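Local atomic coordinates of nucleoporin nup120 (Schizosaccharomyces pombe, PDB entry 4GQ2), a protein that serves as a structural building block of the nuclear pore complex, within the npc107-120 subcomplex, where it interacts with nup107. Residues A[552-557]-A[578-582]; A[574-578]-A[650-656]; A[685-689]-A[799-803]; A[727-732]-A[802-806]. Residues are numbered along the deposited sequence.

Contact 1: residues A[552-557]-A[578-582]; sequences FDEEPL and LDLGR
Arg582, Phe552 and Leu557 bury the most surface here, 96, 67 and 45 Å², out of 327 Å² in all. Residues 578-582 are helical. Residues 552-557 leave the end of helix 548-553, pass through a cis peptide bond before Pro556, which is the N-cap of the next helix, and curve round the Arg582 side chain. CA atoms pair as Asp553-Arg582 (7.8 Å) and Leu557-Asp579 (6.7 Å). With chi1 m, chi2 t and chi3 m, Arg582 reaches into this turn, and its NH1 donates to Phe552 O at 2.8 Å and 156°. Arg582 thus ties helix 571-585 to the turn between helices 548-553 and 557-561, the first helices after strand 539-544 of the beta-propeller. Arg582 NH2 also donates to Asp579 OD1 (2.7 Å), three residues earlier, in a salt-bridge network that Glu555 OE1 joins by a long 3.9 Å pairing with Arg582 NH2 over the guanidinium face. Phe552 (chi1 m) presents its ring edge, CD2 lying 3.5 Å from Leu578 CD1; Leu557 CG rests 3.6 Å from Asp579 CB.

Contact 2: residues A[574-578]-A[650-656]; sequences GYQIL and IDSLIQR
Leu653 and Ile650, covered over 66 and 64 Å², form the apolar centre of a nearly perpendicular helix crossing. Leu653, with chi1 t and chi2 p, places CD2 3.7 Å from Leu578 CB and 3.3 Å from Gly574 O; Ile650 CG2 meets Ile577 CG2 at 3.4 Å, the latter side chain being m at chi1 and t at chi2. Both segments are regular helix, their axes 9.1 Å apart at closest approach with a signed crossing angle of -82°. The nearest CA pair, Gly574-Ile650, is only 5.2 Å apart, so the backbones come close where Gly574 has no side chain: an ideal CB there would point toward the other helix and lie 3.7 Å from Leu653 CB. Farther out, the Tyr575 ring (chi1 m) brings CE1 to 4.1 Å from Leu653 CD1. At the polar edge Arg656 NH2 donates a weak hydrogen bond to Tyr575 OH, 2.7 Å long but bent to 125°. This is close packing within the helical part of Nup120, joining helices 571-585 and 646-658. Helix 548-553 adjoins it through Phe552, edge-to-face with Tyr575, while Phe696 and Leu699 of helix 672-703 cover Leu578, Ile650 and Ile577.

Contact 3: residues A[685-689]-A[799-803]; sequences ILKKF and LSAIF
Two helical segments run side by side in roughly the same direction, 29° between their N-to-C directions (signed crossing angle -29°), with axes 13.0 Å apart at closest approach. The nearest CA pair, Leu686-Leu799, is still 8.9 Å apart, so the gap is bridged wholly by large side chains; no hydrogen bond crosses it. Residues 685-689 lie inside helix 672-703, whereas 799-803 form the last turn of helix 790-803. Phe689 is the most covered residue (54 Å²), its chi1 of -92° lying between wells. The Phe803 ring (chi1 m) places CZ over one face of it, 3.6 Å from Phe689 CD1; the centroids are 4.5 Å apart and the planes are inclined by 43°, an oblique pairing. Leu799, m at chi1 and t at chi2, directs CD2 to 4.1 Å from Ile685 CG2 and 4.5 Å from Phe689 CE2. Beside these, Leu686 CD2 meets Ile802 CD1 at 3.8 Å, both residues again m,t. Such wide, purely apolar packing is core of the helical region. Phe660 touches Phe689 and Leu799, Ile549 of helix 548-553 lies against Ile685 and Phe689, and Leu735 of helix 719-739 touches both Leu686 and Ile802.

Contact 4: residues A[727-732]-A[802-806]; sequences EDWRLV and IFIRD
In the helical region of Nup120, the C-terminal end of helix 790-803 and the loop after it pack against helix 719-739. Residues 727-732 are regular helix; 802-803 end the other, and Ile804 is the first to leave helical phi/psi. CA atoms pair as Leu731-Ile802 (6.7 Å) and Asp728-Phe803 (6.9 Å). Leu731, m at chi1 and t at chi2, sets CD1 3.4 Å from Ile802 O and CB 4.2 Å from Ile802 CG2. Val732 (chi1 t) brings CG2 within 3.9 Å of Phe803 CZ and 4.2 Å of Ile802 CG2. Asp728 (chi1 m) has OD1 at the Phe803 ring edge, 3.7 Å from CD1, while its OD2 forms a salt bridge with Arg658, which also bonds Phe803 O. Glu727 (chi1 t, chi2 p) bends so that its OE2 accepts from Arg730 NE at 2.8 Å; Arg730 in turn pairs with Asp811. The poorly ordered Arg805, m, t and p along chi1 to chi3, lays a guanidinium face over Glu727 CG, 3.3 Å from NH2. One water links the two charged side chains, accepting from Arg805 NH2 at 2.6 Å and donating weakly to Glu727 OE2 at 3.0 Å.

Contacts 2 and 3 are buried and mostly apolar, but differ in geometry: a steep, close crossing in contact 2 against a shallow, widely spaced one in contact 3. Contact 1 is partly buried, and arginine hydrogen bonding and charge dominate it. Contact 4 combines both characters, with a buried apolar side and a hydrated edge at an exposed arginine. Contacts 1 and 2 share Leu578 on helix 571-585, and Phe552 CZ lies 3.2 Å from Tyr575 CE1. Contacts 3 and 4, centres about 8 Å apart, share Ile802 and Phe803 of helix 790-803. Contacts 1 and 3 touch through Lys688, which does not reach 799-803; its CD lies 3.5 Å from Asp553 CB, and Glu554 also touches it.

Contact 1: residues A[552-557]-A[578-582]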
loop_
_atom_site.group_PDB
_atom_site.type_symbol
_atom_site.label_atom_id
_atom_site.label_comp_id
_atom_site.label_asym_id
_atom_site.label_seq_id
_atom_site.Cartn_x
_atom_site.Cartn_y
_atom_site.Cartn_z
ATOM N N PHE A 552 12.663 -21.738 -0.001
ATOM C CA PHE A 552 11.535 -22.669 -0.081
ATOM C C PHE A 552 10.452 -22.259 -1.079
ATOM O O PHE A 552 9.619 -23.080 -1.461
ATOM C CB PHE A 552 10.922 -22.897 1.303
ATOM C CG PHE A 552 11.730 -23.811 2.174
ATOM C CD1 PHE A 552 12.718 -23.306 3.004
ATOM C CD2 PHE A 552 11.510 -25.183 2.155
ATOM C CE1 PHE A 552 13.468 -24.144 3.805
ATOM C CE2 PHE A 552 12.257 -26.029 2.956
ATOM C CZ PHE A 552 13.238 -25.506 3.782
ATOM N N ASP A 553 10.460 -20.993 -1.491
ATOM C CA ASP A 553 9.487 -20.489 -2.458
ATOM C C ASP A 553 9.920 -20.829 -3.881
ATOM O O ASP A 553 9.173 -21.466 -4.622
ATOM C CB ASP A 553 9.310 -18.976 -2.306
ATOM C CG ASP A 553 8.050 -18.458 -2.980
ATOM O OD1 ASP A 553 6.942 -18.786 -2.501
ATOM O OD2 ASP A 553 8.170 -17.701 -3.973
ATOM N N GLU A 554 11.128 -20.406 -4.250
ATOM C CA GLU A 554 11.660 -20.652 -5.591
ATOM C C GLU A 554 12.231 -22.065 -5.734
ATOM O O GLU A 554 12.947 -22.554 -4.855
ATOM C CB GLU A 554 12.678 -19.577 -5.999
ATOM C CG GLU A 554 13.667 -19.181 -4.914
ATOM C CD GLU A 554 13.975 -17.694 -4.914
ATOM O OE1 GLU A 554 13.087 -16.888 -4.540
ATOM O OE2 GLU A 554 15.113 -17.331 -5.277
ATOM N N GLU A 555 11.898 -22.691 -6.863
ATOM C CA GLU A 555 12.135 -24.121 -7.137
ATOM C C GLU A 555 13.617 -24.557 -7.063
ATOM O O GLU A 555 14.497 -23.721 -6.843
ATOM C CB GLU A 555 11.552 -24.474 -8.521
ATOM C CG GLU A 555 10.227 -23.802 -8.872
ATOM C CD GLU A 555 9.027 -24.398 -8.154
ATOM O OE1 GLU A 555 8.934 -25.641 -8.053
ATOM O OE2 GLU A 555 8.161 -23.619 -7.700
ATOM N N PRO A 556 13.901 -25.870 -7.220
ATOM C CA PRO A 556 13.051 -27.064 -7.204
ATOM C C PRO A 556 13.366 -27.973 -6.015
ATOM O O PRO A 556 14.337 -27.722 -5.288
ATOM C CB PRO A 556 13.436 -27.767 -8.505
ATOM C CG PRO A 556 14.855 -27.349 -8.762
ATOM C CD PRO A 556 15.182 -26.166 -7.884
ATOM N N LEU A 557 12.566 -29.024 -5.827
ATOM C CA LEU A 557 12.737 -29.920 -4.677
ATOM C C LEU A 557 14.147 -30.525 -4.620
ATOM O O LEU A 557 14.765 -30.557 -3.550
ATOM C CB LEU A 557 11.681 -31.031 -4.673
ATOM C CG LEU A 557 11.021 -31.468 -3.351
ATOM C CD1 LEU A 557 10.377 -32.838 -3.518
ATOM C CD2 LEU A 557 11.934 -31.463 -2.124
ATOM N N LEU A 578 6.590 -30.024 2.342
ATOM C CA LEU A 578 6.521 -28.620 1.939
ATOM C C LEU A 578 6.235 -28.520 0.437
ATOM O O LEU A 578 5.357 -27.760 0.019
ATOM C CB LEU A 578 7.798 -27.855 2.327
ATOM C CG LEU A 578 8.022 -26.374 1.943
ATOM C CD1 LEU A 578 8.611 -26.255 0.539
ATOM C CD2 LEU A 578 6.776 -25.494 2.090
ATOM N N ASP A 579 6.954 -29.308 -0.364
ATOM C CA ASP A 579 6.729 -29.308 -1.803
ATOM C C ASP A 579 5.301 -29.723 -2.157
ATOM O O ASP A 579 4.717 -29.195 -3.110
ATOM C CB ASP A 579 7.746 -30.195 -2.518
ATOM C CG ASP A 579 7.655 -30.078 -4.023
ATOM O OD1 ASP A 579 7.982 -29.000 -4.557
ATOM O OD2 ASP A 579 7.252 -31.063 -4.671
ATOM N N LEU A 580 4.745 -30.656 -1.382
ATOM C CA LEU A 580 3.342 -31.054 -1.533
ATOM C C LEU A 580 2.386 -29.875 -1.296
ATOM O O LEU A 580 1.364 -29.752 -1.972
ATOM C CB LEU A 580 2.998 -32.226 -0.595
ATOM C CG LEU A 580 3.654 -33.606 -0.782
ATOM C CD1 LEU A 580 3.122 -34.586 0.247
ATOM C CD2 LEU A 580 3.432 -34.172 -2.178
ATOM N N GLY A 581 2.727 -29.015 -0.336
ATOM C CA GLY A 581 1.971 -27.796 -0.068
ATOM C C GLY A 581 2.106 -26.788 -1.194
ATOM O O GLY A 581 1.099 -26.237 -1.668
ATOM N N ARG A 582 3.350 -26.565 -1.628
ATOM C CA ARG A 582 3.646 -25.697 -2.769
ATOM C C ARG A 582 2.856 -26.093 -4.013
ATOM O O ARG A 582 2.265 -25.238 -4.665
ATOM C CB ARG A 582 5.133 -25.724 -3.124
ATOM C CG ARG A 582 6.072 -25.085 -2.119
ATOM C CD ARG A 582 7.420 -24.753 -2.752
ATOM N NE ARG A 582 8.028 -25.871 -3.482
ATOM C CZ ARG A 582 9.316 -25.946 -3.812
ATOM N NH1 ARG A 582 10.162 -24.980 -3.466
ATOM N NH2 ARG A 582 9.770 -26.995 -4.483
#

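Contact 2: residues A[574-578]-A[650-656]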
loop_
_atom_site.group_PDB
_atom_site.type_symbol
_atom_site.label_atom_id
_atom_site.label_comp_id
_atom_site.label_asym_id
_atom_site.label_seq_id
_atom_site.Cartn_x
_atom_site.Cartn_y
_atom_site.Cartn_z
ATOM N N GLY A 574 10.393 -33.543 5.737
ATOM C CA GLY A 574 9.741 -32.247 5.923
ATOM C C GLY A 574 9.742 -31.438 4.640
ATOM O O GLY A 574 8.714 -30.869 4.247
ATOM N N TYR A 575 10.901 -31.393 3.986
ATOM C CA TYR A 575 11.044 -30.750 2.682
ATOM C C TYR A 575 10.039 -31.309 1.679
ATOM O O TYR A 575 9.362 -30.549 0.978
ATOM C CB TYR A 575 12.464 -30.944 2.155
ATOM C CG TYR A 575 13.475 -29.953 2.682
ATOM C CD1 TYR A 575 13.317 -29.355 3.932
ATOM C CD2 TYR A 575 14.607 -29.629 1.937
ATOM C CE1 TYR A 575 14.249 -28.456 4.418
ATOM C CE2 TYR A 575 15.544 -28.726 2.415
ATOM C CZ TYR A 575 15.360 -28.142 3.654
ATOM O OH TYR A 575 16.287 -27.246 4.129
ATOM N N GLN A 576 9.942 -32.637 1.630
ATOM C CA GLN A 576 9.023 -33.322 0.723
ATOM C C GLN A 576 7.571 -32.889 0.909
ATOM O O GLN A 576 6.865 -32.667 -0.077
ATOM C CB GLN A 576 9.154 -34.833 0.868
ATOM C CG GLN A 576 10.494 -35.364 0.380
ATOM C CD GLN A 576 10.665 -36.860 0.578
ATOM O OE1 GLN A 576 10.034 -37.476 1.444
ATOM N NE2 GLN A 576 11.528 -37.454 -0.232
ATOM N N ILE A 577 7.141 -32.766 2.167
ATOM C CA ILE A 577 5.783 -32.328 2.490
ATOM C C ILE A 577 5.572 -30.856 2.116
ATOM O O ILE A 577 4.497 -30.482 1.627
ATOM C CB ILE A 577 5.434 -32.534 3.981
ATOM C CG1 ILE A 577 5.774 -33.959 4.432
ATOM C CG2 ILE A 577 3.954 -32.252 4.224
ATOM C CD1 ILE A 577 5.991 -34.110 5.925
ATOM N N LEU A 578 6.590 -30.024 2.342
ATOM C CA LEU A 578 6.521 -28.620 1.939
ATOM C C LEU A 578 6.235 -28.520 0.437
ATOM O O LEU A 578 5.357 -27.760 0.019
ATOM C CB LEU A 578 7.798 -27.855 2.327
ATOM C CG LEU A 578 8.022 -26.374 1.943
ATOM C CD1 LEU A 578 8.611 -26.255 0.539
ATOM C CD2 LEU A 578 6.776 -25.494 2.090
ATOM N N ILE A 650 6.483 -31.633 9.410
ATOM C CA ILE A 650 6.080 -30.275 9.019
ATOM C C ILE A 650 5.997 -29.320 10.187
ATOM O O ILE A 650 6.321 -28.148 10.039
ATOM C CB ILE A 650 4.783 -30.192 8.189
ATOM C CG1 ILE A 650 3.801 -31.298 8.573
ATOM C CG2 ILE A 650 5.138 -30.189 6.709
ATOM C CD1 ILE A 650 2.458 -31.209 7.884
ATOM N N ASP A 651 5.582 -29.830 11.342
ATOM C CA ASP A 651 5.610 -29.057 12.579
ATOM C C ASP A 651 7.000 -28.461 12.799
ATOM O O ASP A 651 7.125 -27.268 13.065
ATOM C CB ASP A 651 5.199 -29.934 13.768
ATOM C CG ASP A 651 4.539 -29.145 14.880
ATOM O OD1 ASP A 651 5.179 -28.225 15.429
ATOM O OD2 ASP A 651 3.380 -29.460 15.218
ATOM N N SER A 652 8.035 -29.290 12.657
ATOM C CA SER A 652 9.427 -28.853 12.815
ATOM C C SER A 652 9.870 -27.890 11.720
ATOM O O SER A 652 10.531 -26.883 12.004
ATOM C CB SER A 652 10.376 -30.056 12.857
ATOM O OG SER A 652 10.125 -30.854 13.999
ATOM N N LEU A 653 9.522 -28.206 10.471
ATOM C CA LEU A 653 9.834 -27.316 9.355
ATOM C C LEU A 653 9.139 -25.955 9.507
ATOM O O LEU A 653 9.774 -24.916 9.322
ATOM C CB LEU A 653 9.501 -27.965 8.010
ATOM C CG LEU A 653 9.958 -27.206 6.755
ATOM C CD1 LEU A 653 11.408 -26.758 6.850
ATOM C CD2 LEU A 653 9.751 -28.043 5.509
ATOM N N ILE A 654 7.855 -25.968 9.878
ATOM C CA ILE A 654 7.115 -24.736 10.169
ATOM C C ILE A 654 7.783 -23.956 11.298
ATOM O O ILE A 654 7.800 -22.726 11.282
ATOM C CB ILE A 654 5.620 -25.005 10.470
ATOM C CG1 ILE A 654 4.876 -25.312 9.173
ATOM C CG2 ILE A 654 4.955 -23.812 11.156
ATOM C CD1 ILE A 654 3.637 -26.158 9.364
ATOM N N GLN A 655 8.347 -24.671 12.267
ATOM C CA GLN A 655 9.098 -24.020 13.335
ATOM C C GLN A 655 10.362 -23.357 12.789
ATOM O O GLN A 655 10.675 -22.234 13.166
ATOM C CB GLN A 655 9.425 -24.996 14.470
ATOM C CG GLN A 655 8.260 -25.307 15.403
ATOM C CD GLN A 655 7.810 -24.112 16.232
ATOM O OE1 GLN A 655 6.650 -23.695 16.162
ATOM N NE2 GLN A 655 8.727 -23.557 17.024
ATOM N N ARG A 656 11.065 -24.038 11.886
ATOM C CA ARG A 656 12.269 -23.477 11.261
ATOM C C ARG A 656 11.980 -22.198 10.482
ATOM O O ARG A 656 12.727 -21.225 10.584
ATOM C CB ARG A 656 12.934 -24.486 10.315
ATOM C CG ARG A 656 13.906 -25.444 10.976
ATOM C CD ARG A 656 15.226 -25.521 10.221
ATOM N NE ARG A 656 15.095 -26.118 8.892
ATOM C CZ ARG A 656 15.968 -25.947 7.900
ATOM N NH1 ARG A 656 17.044 -25.186 8.070
ATOM N NH2 ARG A 656 15.761 -26.533 6.728
#

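Contact 3: residues A[685-689]-A[799-803]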
loop_
_atom_site.group_PDB
_atom_site.type_symbol
_atom_site.label_atom_id
_atom_site.label_comp_id
_atom_site.label_asym_id
_atom_site.label_seq_id
_atom_site.Cartn_x
_atom_site.Cartn_y
_atom_site.Cartn_z
ATOM N N ILE A 685 9.166 -10.575 1.533
ATOM C CA ILE A 685 9.208 -11.746 2.413
ATOM C C ILE A 685 7.799 -12.217 2.797
ATOM O O ILE A 685 7.496 -13.414 2.734
ATOM C CB ILE A 685 10.053 -11.488 3.689
ATOM C CG1 ILE A 685 11.494 -11.095 3.338
ATOM C CG2 ILE A 685 10.054 -12.711 4.597
ATOM C CD1 ILE A 685 12.111 -11.921 2.236
ATOM N N LEU A 686 6.943 -11.270 3.174
ATOM C CA LEU A 686 5.573 -11.576 3.604
ATOM C C LEU A 686 4.710 -12.253 2.546
ATOM O O LEU A 686 3.842 -13.044 2.891
ATOM C CB LEU A 686 4.870 -10.329 4.145
ATOM C CG LEU A 686 5.426 -9.725 5.440
ATOM C CD1 LEU A 686 4.805 -8.374 5.685
ATOM C CD2 LEU A 686 5.209 -10.617 6.649
ATOM N N LYS A 687 4.988 -11.988 1.302
ATOM C CA LYS A 687 4.274 -12.617 0.243
ATOM C C LYS A 687 4.603 -14.071 0.130
ATOM O O LYS A 687 3.771 -14.864 -0.125
ATOM C CB LYS A 687 4.594 -11.955 -1.063
ATOM C CG LYS A 687 3.654 -10.865 -1.442
ATOM C CD LYS A 687 4.303 -10.017 -2.489
ATOM C CE LYS A 687 3.277 -9.266 -3.279
ATOM N NZ LYS A 687 3.756 -7.902 -3.564
ATOM N N LYS A 688 5.850 -14.402 0.314
ATOM C CA LYS A 688 6.301 -15.789 0.322
ATOM C C LYS A 688 5.793 -16.514 1.568
ATOM O O LYS A 688 5.333 -17.644 1.483
ATOM C CB LYS A 688 7.819 -15.876 0.162
ATOM C CG LYS A 688 8.319 -15.136 -1.071
ATOM C CD LYS A 688 9.716 -15.565 -1.490
ATOM C CE LYS A 688 10.110 -14.970 -2.836
ATOM N NZ LYS A 688 10.603 -13.573 -2.680
ATOM N N PHE A 689 5.819 -15.843 2.714
ATOM C CA PHE A 689 5.195 -16.410 3.911
ATOM C C PHE A 689 3.713 -16.757 3.716
ATOM O O PHE A 689 3.297 -17.878 4.019
ATOM C CB PHE A 689 5.411 -15.514 5.142
ATOM C CG PHE A 689 6.639 -15.868 5.931
ATOM C CD1 PHE A 689 6.753 -17.112 6.539
ATOM C CD2 PHE A 689 7.681 -14.964 6.067
ATOM C CE1 PHE A 689 7.888 -17.448 7.263
ATOM C CE2 PHE A 689 8.815 -15.290 6.797
ATOM C CZ PHE A 689 8.919 -16.533 7.397
ATOM N N LEU A 799 10.204 -9.454 11.640
ATOM C CA LEU A 799 9.777 -10.842 11.448
ATOM C C LEU A 799 9.575 -11.556 12.780
ATOM O O LEU A 799 8.602 -12.285 12.952
ATOM C CB LEU A 799 10.770 -11.620 10.570
ATOM C CG LEU A 799 10.882 -11.156 9.116
ATOM C CD1 LEU A 799 11.905 -11.991 8.367
ATOM C CD2 LEU A 799 9.532 -11.195 8.408
ATOM N N SER A 800 10.491 -11.329 13.719
ATOM C CA SER A 800 10.379 -11.891 15.062
ATOM C C SER A 800 9.082 -11.448 15.729
ATOM O O SER A 800 8.349 -12.274 16.272
ATOM C CB SER A 800 11.586 -11.502 15.920
ATOM O OG SER A 800 11.507 -12.099 17.201
ATOM N N ALA A 801 8.786 -10.151 15.658
ATOM C CA ALA A 801 7.543 -9.610 16.219
ATOM C C ALA A 801 6.291 -10.235 15.607
ATOM O O ALA A 801 5.225 -10.251 16.234
ATOM C CB ALA A 801 7.502 -8.098 16.069
ATOM N N ILE A 802 6.421 -10.746 14.387
ATOM C CA ILE A 802 5.289 -11.339 13.685
ATOM C C ILE A 802 5.052 -12.761 14.165
ATOM O O ILE A 802 3.909 -13.162 14.373
ATOM C CB ILE A 802 5.488 -11.333 12.145
ATOM C CG1 ILE A 802 5.530 -9.898 11.611
ATOM C CG2 ILE A 802 4.384 -12.125 11.451
ATOM C CD1 ILE A 802 6.151 -9.761 10.233
ATOM N N PHE A 803 6.129 -13.522 14.337
ATOM C CA PHE A 803 5.997 -14.961 14.571
ATOM C C PHE A 803 6.210 -15.467 16.000
ATOM O O PHE A 803 5.715 -16.542 16.337
ATOM C CB PHE A 803 6.880 -15.747 13.601
ATOM C CG PHE A 803 6.498 -15.573 12.159
ATOM C CD1 PHE A 803 5.371 -16.210 11.637
ATOM C CD2 PHE A 803 7.268 -14.777 11.317
ATOM C CE1 PHE A 803 5.024 -16.054 10.308
ATOM C CE2 PHE A 803 6.917 -14.609 9.986
ATOM C CZ PHE A 803 5.798 -15.252 9.481
#

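Contact 4: residues A[727-732]-A[802-806]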
loop_
_atom_site.group_PDB
_atom_site.type_symbol
_atom_site.label_atom_id
_atom_site.label_comp_id
_atom_site.label_asym_id
_atom_site.label_seq_id
_atom_site.Cartn_x
_atom_site.Cartn_y
_atom_site.Cartn_z
ATOM N N GLU A 727 -3.311 -18.055 12.541
ATOM C CA GLU A 727 -2.852 -16.878 13.249
ATOM C C GLU A 727 -1.702 -16.217 12.500
ATOM O O GLU A 727 -1.651 -14.993 12.389
ATOM C CB GLU A 727 -2.451 -17.223 14.675
ATOM C CG GLU A 727 -2.275 -15.992 15.547
ATOM C CD GLU A 727 -3.428 -15.003 15.426
ATOM O OE1 GLU A 727 -4.567 -15.366 15.805
ATOM O OE2 GLU A 727 -3.188 -13.861 14.957
ATOM N N ASP A 728 -0.785 -17.036 11.988
ATOM C CA ASP A 728 0.276 -16.568 11.116
ATOM C C ASP A 728 -0.323 -15.870 9.881
ATOM O O ASP A 728 0.031 -14.727 9.562
ATOM C CB ASP A 728 1.143 -17.754 10.682
ATOM C CG ASP A 728 2.085 -18.231 11.779
ATOM O OD1 ASP A 728 2.194 -17.563 12.827
ATOM O OD2 ASP A 728 2.733 -19.279 11.580
ATOM N N TRP A 729 -1.240 -16.565 9.205
ATOM C CA TRP A 729 -1.904 -16.027 8.026
ATOM C C TRP A 729 -2.456 -14.671 8.307
ATOM O O TRP A 729 -2.261 -13.749 7.517
ATOM C CB TRP A 729 -3.014 -16.949 7.530
ATOM C CG TRP A 729 -3.529 -16.503 6.190
ATOM C CD1 TRP A 729 -3.046 -16.861 4.933
ATOM C CD2 TRP A 729 -4.625 -15.554 5.927
ATOM N NE1 TRP A 729 -3.753 -16.224 3.933
ATOM C CE2 TRP A 729 -4.711 -15.421 4.459
ATOM C CE3 TRP A 729 -5.502 -14.816 6.728
ATOM C CZ2 TRP A 729 -5.646 -14.585 3.845
ATOM C CZ3 TRP A 729 -6.444 -13.984 6.097
ATOM C CH2 TRP A 729 -6.510 -13.873 4.690
ATOM N N ARG A 730 -3.135 -14.538 9.445
ATOM C CA ARG A 730 -3.772 -13.285 9.827
ATOM C C ARG A 730 -2.775 -12.147 9.874
ATOM O O ARG A 730 -2.984 -11.125 9.236
ATOM C CB ARG A 730 -4.474 -13.412 11.181
ATOM C CG ARG A 730 -5.214 -12.152 11.584
ATOM C CD ARG A 730 -6.008 -12.355 12.862
ATOM N NE ARG A 730 -5.159 -12.090 14.006
ATOM C CZ ARG A 730 -5.217 -11.012 14.774
ATOM N NH1 ARG A 730 -6.121 -10.067 14.574
ATOM N NH2 ARG A 730 -4.361 -10.904 15.769
ATOM N N LEU A 731 -1.693 -12.332 10.626
ATOM C CA LEU A 731 -0.734 -11.263 10.864
ATOM C C LEU A 731 -0.003 -10.904 9.596
ATOM O O LEU A 731 0.219 -9.730 9.308
ATOM C CB LEU A 731 0.257 -11.649 11.962
ATOM C CG LEU A 731 -0.349 -11.811 13.362
ATOM C CD1 LEU A 731 0.753 -11.912 14.400
ATOM C CD2 LEU A 731 -1.273 -10.647 13.695
ATOM N N VAL A 732 0.347 -11.927 8.829
ATOM C CA VAL A 732 1.009 -11.738 7.550
ATOM C C VAL A 732 0.114 -10.981 6.553
ATOM O O VAL A 732 0.542 -9.984 5.970
ATOM C CB VAL A 732 1.518 -13.093 7.001
ATOM C CG1 VAL A 732 1.868 -12.995 5.529
ATOM C CG2 VAL A 732 2.727 -13.561 7.814
ATOM N N ILE A 802 6.421 -10.746 14.387
ATOM C CA ILE A 802 5.289 -11.339 13.685
ATOM C C ILE A 802 5.052 -12.761 14.165
ATOM O O ILE A 802 3.909 -13.162 14.373
ATOM C CB ILE A 802 5.488 -11.333 12.145
ATOM C CG1 ILE A 802 5.530 -9.898 11.611
ATOM C CG2 ILE A 802 4.384 -12.125 11.451
ATOM C CD1 ILE A 802 6.151 -9.761 10.233
ATOM N N PHE A 803 6.129 -13.522 14.337
ATOM C CA PHE A 803 5.997 -14.961 14.571
ATOM C C PHE A 803 6.210 -15.467 16.000
ATOM O O PHE A 803 5.715 -16.542 16.337
ATOM C CB PHE A 803 6.880 -15.747 13.601
ATOM C CG PHE A 803 6.498 -15.573 12.159
ATOM C CD1 PHE A 803 5.371 -16.210 11.637
ATOM C CD2 PHE A 803 7.268 -14.777 11.317
ATOM C CE1 PHE A 803 5.024 -16.054 10.308
ATOM C CE2 PHE A 803 6.917 -14.609 9.986
ATOM C CZ PHE A 803 5.798 -15.252 9.481
ATOM N N ILE A 804 6.953 -14.739 16.829
ATOM C CA ILE A 804 7.250 -15.266 18.167
ATOM C C ILE A 804 6.156 -14.879 19.148
ATOM O O ILE A 804 5.945 -13.702 19.434
ATOM C CB ILE A 804 8.711 -15.012 18.650
ATOM C CG1 ILE A 804 8.950 -13.557 19.077
ATOM C CG2 ILE A 804 9.715 -15.490 17.596
ATOM C CD1 ILE A 804 8.966 -13.350 20.579
ATOM N N ARG A 805 5.454 -15.898 19.636
ATOM C CA ARG A 805 4.151 -15.732 20.277
ATOM C C ARG A 805 4.102 -16.258 21.712
ATOM O O ARG A 805 4.985 -17.006 22.141
ATOM C CB ARG A 805 3.076 -16.441 19.445
ATOM C CG ARG A 805 3.186 -16.231 17.939
ATOM C CD ARG A 805 1.996 -16.813 17.191
ATOM N NE ARG A 805 0.742 -16.410 17.818
ATOM C CZ ARG A 805 0.196 -15.203 17.706
ATOM N NH1 ARG A 805 0.776 -14.261 16.971
ATOM N NH2 ARG A 805 -0.943 -14.940 18.331
ATOM N N ASP A 806 3.055 -15.856 22.439
ATOM C CA ASP A 806 2.774 -16.317 23.810
ATOM C C ASP A 806 1.443 -15.761 24.340
ATOM O O ASP A 806 0.869 -14.836 23.756
ATOM C CB ASP A 806 3.926 -15.972 24.770
ATOM C CG ASP A 806 4.441 -14.555 24.586
ATOM O OD1 ASP A 806 3.701 -13.603 24.909
ATOM O OD2 ASP A 806 5.589 -14.396 24.121
HETATM O O HOH W 1 -1.528 -12.694 17.165
#